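Local structure of conserved hypothetical exported protein (Bacteroides fragilis, 4JJA) at residues K225-L229 / L292-W298; T239-L243 / V253-P257. The protein has no established function but belongs to the NamZ (DUF1343) family and may act as an exported exo-beta-N-acetylmuramidase on peptidoglycan. All coordinates share one frame; numbering follows the deposited sequence. Where two conformers were deposited one is given.

Interaction 1: K225-L229 / L292-W298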
loop_
_atom_site.group_PDB
_atom_site.type_symbol
_atom_site.label_atom_id
_atom_site.label_comp_id
_atom_site.label_asym_id
_atom_site.label_seq_id
_atom_site.Cartn_x
_atom_site.Cartn_y
_atom_site.Cartn_z
ATOM N N LYS A 225 0.917 9.540 11.199
ATOM C CA LYS A 225 0.407 10.737 10.604
ATOM C C LYS A 225 0.592 10.692 9.078
ATOM O O LYS A 225 -0.329 10.987 8.305
ATOM C CB LYS A 225 1.086 11.990 11.175
ATOM C CG LYS A 225 0.297 13.248 11.029
ATOM C CD LYS A 225 -0.846 13.316 12.066
ATOM C CE LYS A 225 -0.384 13.599 13.481
ATOM N NZ LYS A 225 -1.552 13.360 14.350
ATOM N N ALA A 226 1.791 10.301 8.660
ATOM C CA ALA A 226 2.106 10.197 7.235
ATOM C C ALA A 226 1.187 9.149 6.607
ATOM O O ALA A 226 0.680 9.333 5.520
ATOM C CB ALA A 226 3.568 9.794 7.067
ATOM N N ILE A 227 0.991 8.013 7.273
ATOM C CA ILE A 227 0.159 6.901 6.743
ATOM C C ILE A 227 -1.280 7.351 6.602
ATOM O O ILE A 227 -1.957 6.976 5.654
ATOM C CB ILE A 227 0.348 5.633 7.600
ATOM C CG1 ILE A 227 1.766 5.099 7.337
ATOM C CG2 ILE A 227 -0.747 4.568 7.291
ATOM C CD1 ILE A 227 2.229 4.036 8.236
ATOM N N TYR A 228 -1.786 8.107 7.564
ATOM C CA TYR A 228 -3.146 8.580 7.469
ATOM C C TYR A 228 -3.363 9.675 6.440
ATOM O O TYR A 228 -4.428 9.776 5.841
ATOM C CB TYR A 228 -3.675 9.030 8.829
ATOM C CG TYR A 228 -3.752 7.929 9.876
ATOM C CD1 TYR A 228 -4.291 6.668 9.572
ATOM C CD2 TYR A 228 -3.406 8.160 11.181
ATOM C CE1 TYR A 228 -4.416 5.668 10.515
ATOM C CE2 TYR A 228 -3.532 7.169 12.159
ATOM C CZ TYR A 228 -4.029 5.925 11.853
ATOM O OH TYR A 228 -4.156 4.961 12.815
ATOM N N LEU A 229 -2.360 10.526 6.256
ATOM C CA LEU A 229 -2.401 11.581 5.242
ATOM C C LEU A 229 -2.089 11.117 3.824
ATOM O O LEU A 229 -2.483 11.755 2.863
ATOM C CB LEU A 229 -1.450 12.731 5.647
ATOM C CG LEU A 229 -1.970 13.650 6.753
ATOM C CD1 LEU A 229 -0.835 14.545 7.252
ATOM C CD2 LEU A 229 -3.140 14.466 6.249
ATOM N N LEU A 292 -2.136 18.148 12.684
ATOM C CA LEU A 292 -3.522 17.692 12.629
ATOM C C LEU A 292 -3.632 16.479 13.560
ATOM O O LEU A 292 -2.717 15.643 13.631
ATOM C CB LEU A 292 -3.931 17.267 11.229
ATOM C CG LEU A 292 -4.101 18.362 10.201
ATOM C CD1 LEU A 292 -4.414 17.718 8.834
ATOM C CD2 LEU A 292 -5.190 19.375 10.552
ATOM N N SER A 293 -4.732 16.403 14.294
ATOM C CA SER A 293 -4.987 15.194 15.034
ATOM C C SER A 293 -5.303 14.032 14.119
ATOM O O SER A 293 -5.816 14.206 13.015
ATOM C CB SER A 293 -6.167 15.370 15.995
ATOM O OG SER A 293 -7.409 15.572 15.324
ATOM N N ASP A 294 -4.943 12.845 14.589
ATOM C CA ASP A 294 -5.373 11.627 13.875
ATOM C C ASP A 294 -6.889 11.676 13.623
ATOM O O ASP A 294 -7.359 11.400 12.495
ATOM C CB ASP A 294 -5.009 10.366 14.669
ATOM C CG ASP A 294 -3.507 10.036 14.711
ATOM O OD1 ASP A 294 -2.655 10.681 14.074
ATOM O OD2 ASP A 294 -3.140 9.065 15.472
ATOM N N GLU A 295 -7.707 12.024 14.635
ATOM C CA GLU A 295 -9.188 12.094 14.480
ATOM C C GLU A 295 -9.693 12.991 13.376
ATOM O O GLU A 295 -10.596 12.639 12.630
ATOM C CB GLU A 295 -9.913 12.546 15.779
ATOM C CG GLU A 295 -9.999 11.460 16.846
ATOM C CD GLU A 295 -8.813 11.533 17.789
ATOM O OE1 GLU A 295 -7.852 12.290 17.486
ATOM O OE2 GLU A 295 -8.832 10.852 18.821
ATOM N N GLU A 296 -9.113 14.175 13.260
ATOM C CA GLU A 296 -9.587 15.070 12.202
ATOM C C GLU A 296 -9.169 14.580 10.793
ATOM O O GLU A 296 -9.945 14.761 9.856
ATOM C CB GLU A 296 -9.224 16.506 12.395
ATOM C CG GLU A 296 -7.837 16.889 12.254
ATOM C CD GLU A 296 -7.657 18.362 12.701
ATOM O OE1 GLU A 296 -8.366 19.218 12.090
ATOM O OE2 GLU A 296 -6.848 18.620 13.663
ATOM N N ILE A 297 -8.048 13.861 10.703
ATOM C CA ILE A 297 -7.644 13.234 9.402
ATOM C C ILE A 297 -8.711 12.158 9.092
ATOM O O ILE A 297 -9.209 12.068 7.959
ATOM C CB ILE A 297 -6.222 12.725 9.468
ATOM C CG1 ILE A 297 -5.218 13.884 9.715
ATOM C CG2 ILE A 297 -5.901 11.924 8.208
ATOM C CD1 ILE A 297 -3.814 13.496 10.137
ATOM N N TRP A 298 -9.053 11.318 10.082
ATOM C CA TRP A 298 -10.034 10.225 9.859
ATOM C C TRP A 298 -11.378 10.765 9.440
ATOM O O TRP A 298 -12.055 10.204 8.594
ATOM C CB TRP A 298 -10.186 9.337 11.117
ATOM C CG TRP A 298 -8.917 8.744 11.608
ATOM C CD1 TRP A 298 -7.773 8.512 10.906
ATOM C CD2 TRP A 298 -8.658 8.340 12.948
ATOM N NE1 TRP A 298 -6.822 8.002 11.734
ATOM C CE2 TRP A 298 -7.346 7.850 12.992
ATOM C CE3 TRP A 298 -9.454 8.265 14.105
ATOM C CZ2 TRP A 298 -6.767 7.346 14.148
ATOM C CZ3 TRP A 298 -8.856 7.798 15.267
ATOM C CH2 TRP A 298 -7.532 7.337 15.284
#
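Two nearly parallel helices pack side by side, and the amino-terminal end of one of them, where Asp-294 and the Leu-292 carbonyl lie, is clasped by Lys-225 of the other. The axes of 225-229 and 294-298 run 12° apart at 10.1 Å. Lysine suits its place because its long chain, bent at its second and third torsions, carries NZ round to two oxygens at once: it donates to Leu-292 O at 2.7 Å, in the carbonyl plane, and forms a salt bridge with Asp-294 OD1 at 2.9 Å, reaching that oxygen from above the carboxylate plane. The helix start itself is closed by a capping box, in which Glu-296 N donates to Ser-293 OG and Ser-293 N to Glu-296 OE2.

Farther along, Tyr-228 and Trp-298 make an edge-to-face pair with planes at 87°. The indole NE1 lies over the centre of the phenol ring, 3.2 Å above its plane, so the polar edge of the tryptophan meets the electron-rich face of the tyrosine. Asp-294 links the lysine to this pair, its OD2 lying near the tyrosine ring plane, at the CE2 edge. Ile-297, a branched residue, fills the gap between the two helices: CG2 packs on Tyr-228 CB (3.7 Å), while CD1 meets Lys-225 CD (3.5 Å) and Leu-229 CG.

Asp-294 OD2 has a second cationic partner in Arg-212, and the rings of His-148 and Trp-298 form an edge-to-face pair. Met-210, from a loop, touches both aromatic residues. The contact thus joins helix 224-233 to the start of helix 294-300, which follows strand 284-288.

Interaction 2: T239-L243 / V253-P257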
loop_
_atom_site.group_PDB
_atom_site.type_symbol
_atom_site.label_atom_id
_atom_site.label_comp_id
_atom_site.label_asym_id
_atom_site.label_seq_id
_atom_site.Cartn_x
_atom_site.Cartn_y
_atom_site.Cartn_z
ATOM N N THR A 239 1.806 15.996 -9.605
ATOM C CA THR A 239 1.963 17.432 -9.715
ATOM C C THR A 239 3.419 17.750 -9.456
ATOM O O THR A 239 4.174 16.880 -9.000
ATOM C CB THR A 239 1.105 18.199 -8.659
ATOM O OG1 THR A 239 1.781 18.185 -7.387
ATOM C CG2 THR A 239 -0.330 17.668 -8.541
ATOM N N PRO A 240 3.846 19.020 -9.604
ATOM C CA PRO A 240 5.209 19.412 -9.213
ATOM C C PRO A 240 5.413 19.766 -7.741
ATOM O O PRO A 240 6.503 20.157 -7.337
ATOM C CB PRO A 240 5.481 20.632 -10.078
ATOM C CG PRO A 240 4.304 20.883 -10.841
ATOM C CD PRO A 240 3.190 20.049 -10.394
ATOM N N VAL A 241 4.364 19.672 -6.947
ATOM C CA VAL A 241 4.391 20.110 -5.548
ATOM C C VAL A 241 5.179 19.089 -4.726
ATOM O O VAL A 241 4.995 17.887 -4.867
ATOM C CB VAL A 241 2.949 20.261 -5.010
ATOM C CG1 VAL A 241 2.925 20.599 -3.578
ATOM C CG2 VAL A 241 2.186 21.280 -5.833
ATOM N N SER A 242 6.056 19.567 -3.845
ATOM C CA SER A 242 6.735 18.694 -2.902
ATOM C C SER A 242 5.760 18.299 -1.781
ATOM O O SER A 242 5.022 19.150 -1.255
ATOM C CB SER A 242 7.945 19.403 -2.248
ATOM O OG SER A 242 8.504 18.591 -1.197
ATOM N N LEU A 243 5.862 17.035 -1.360
ATOM C CA LEU A 243 5.109 16.542 -0.226
ATOM C C LEU A 243 6.035 16.217 0.948
ATOM O O LEU A 243 5.671 15.476 1.884
ATOM C CB LEU A 243 4.210 15.375 -0.620
ATOM C CG LEU A 243 4.837 14.208 -1.365
ATOM C CD1 LEU A 243 5.730 13.330 -0.497
ATOM C CD2 LEU A 243 3.728 13.339 -1.982
ATOM N N VAL A 253 3.403 17.534 4.881
ATOM C CA VAL A 253 3.503 18.921 4.424
ATOM C C VAL A 253 3.251 18.962 2.926
ATOM O O VAL A 253 3.350 17.913 2.254
ATOM C CB VAL A 253 4.893 19.532 4.764
ATOM C CG1 VAL A 253 5.267 19.430 6.243
ATOM C CG2 VAL A 253 5.966 18.883 3.875
ATOM N N TYR A 254 2.981 20.151 2.402
ATOM C CA TYR A 254 3.060 20.330 0.955
ATOM C C TYR A 254 3.533 21.729 0.649
ATOM O O TYR A 254 3.263 22.661 1.389
ATOM C CB TYR A 254 1.753 19.996 0.231
ATOM C CG TYR A 254 0.591 20.891 0.515
ATOM C CD1 TYR A 254 -0.244 20.644 1.615
ATOM C CD2 TYR A 254 0.289 21.970 -0.297
ATOM C CE1 TYR A 254 -1.372 21.428 1.834
ATOM C CE2 TYR A 254 -0.809 22.758 -0.057
ATOM C CZ TYR A 254 -1.645 22.496 0.995
ATOM O OH TYR A 254 -2.755 23.281 1.244
ATOM N N GLY A 255 4.284 21.890 -0.431
ATOM C CA GLY A 255 4.749 23.216 -0.777
ATOM C C GLY A 255 5.551 23.208 -2.063
ATOM O O GLY A 255 5.851 22.172 -2.621
ATOM N N HIS A 256 5.927 24.406 -2.518
ATOM C CA HIS A 256 6.590 24.553 -3.804
ATOM C C HIS A 256 7.298 25.901 -3.812
ATOM O O HIS A 256 6.828 26.852 -3.176
ATOM C CB HIS A 256 5.509 24.504 -4.907
ATOM C CG HIS A 256 6.032 24.512 -6.298
ATOM N ND1 HIS A 256 6.438 25.676 -6.916
ATOM C CD2 HIS A 256 6.319 23.492 -7.138
ATOM C CE1 HIS A 256 6.922 25.369 -8.099
ATOM N NE2 HIS A 256 6.863 24.054 -8.270
ATOM N N PRO A 257 8.431 25.995 -4.530
ATOM C CA PRO A 257 9.134 27.305 -4.527
ATOM C C PRO A 257 8.361 28.501 -5.071
ATOM O O PRO A 257 8.700 29.624 -4.745
ATOM C CB PRO A 257 10.357 27.060 -5.365
ATOM C CG PRO A 257 10.340 25.676 -5.776
ATOM C CD PRO A 257 9.176 24.958 -5.239
#
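A single antiparallel bridge ties Ser-242, in the loop after helix 224-233, to Gly-255 of strand 253-256. Both backbone groups of each residue are used: Ser-242 N donates to Gly-255 O at 2.9 Å, with a bent N-H...O angle of 138°, and Gly-255 N returns a straighter bond to Ser-242 O at 3.0 Å. Ser-242 O also receives a CA-H...O contact from Tyr-254 CA (3.2 Å), and Val-253 O receives another from Leu-243 CA (3.3 Å). Glycine tolerates the almost fully extended backbone at Gly-255. Val-241 CG1 lies 3.5 Å from Gly-255 O.

Several other polar groups are satisfied by neighbours. Thr-239 OG1 accepts from Val-241 N at 3.0 Å in an ST turn and also bonds to Phe-236 O, a dual role suited to a hydroxyl. Ser-242 OG accepts from Gly-244 N and His-256 ND1 from Asn-258 N, while Tyr-254 OH is hydrogen-bonded to Asp-309 OD2. Pro-240 O lies at the edge of the His-256 ring, 3.3 Å from His-256 CD2, and is hydrogen-bonded to Gln-279.

Strand 284-288 pairs with strand 253-256 through Val-287 and His-285, while Val-241 and His-256 touch helix 305-314.

Overall arrangement
Both contacts lie in the part of the chain that includes the NamZ C-terminal family region, with centres 19 Å apart and nearest atoms about 6 Å apart. Along the chain, helix 224-233 comes first, then the loop 239-243, strand 253-256 and finally helix 294-300; interaction 2 is formed within the sequence spanned by interaction 1. Strand 284-288 connects them: it pairs with strand 253-256 and then leads into helix 294-300. Interaction 1 brings together two helices distant in sequence, whereas interaction 2 adds a local bridge to the outer edge of strand 253-256 in the small three-stranded antiparallel sheet; together they bind the chain between helices 224-233 and 294-300 into one unit, separate from the six-stranded parallel sheet.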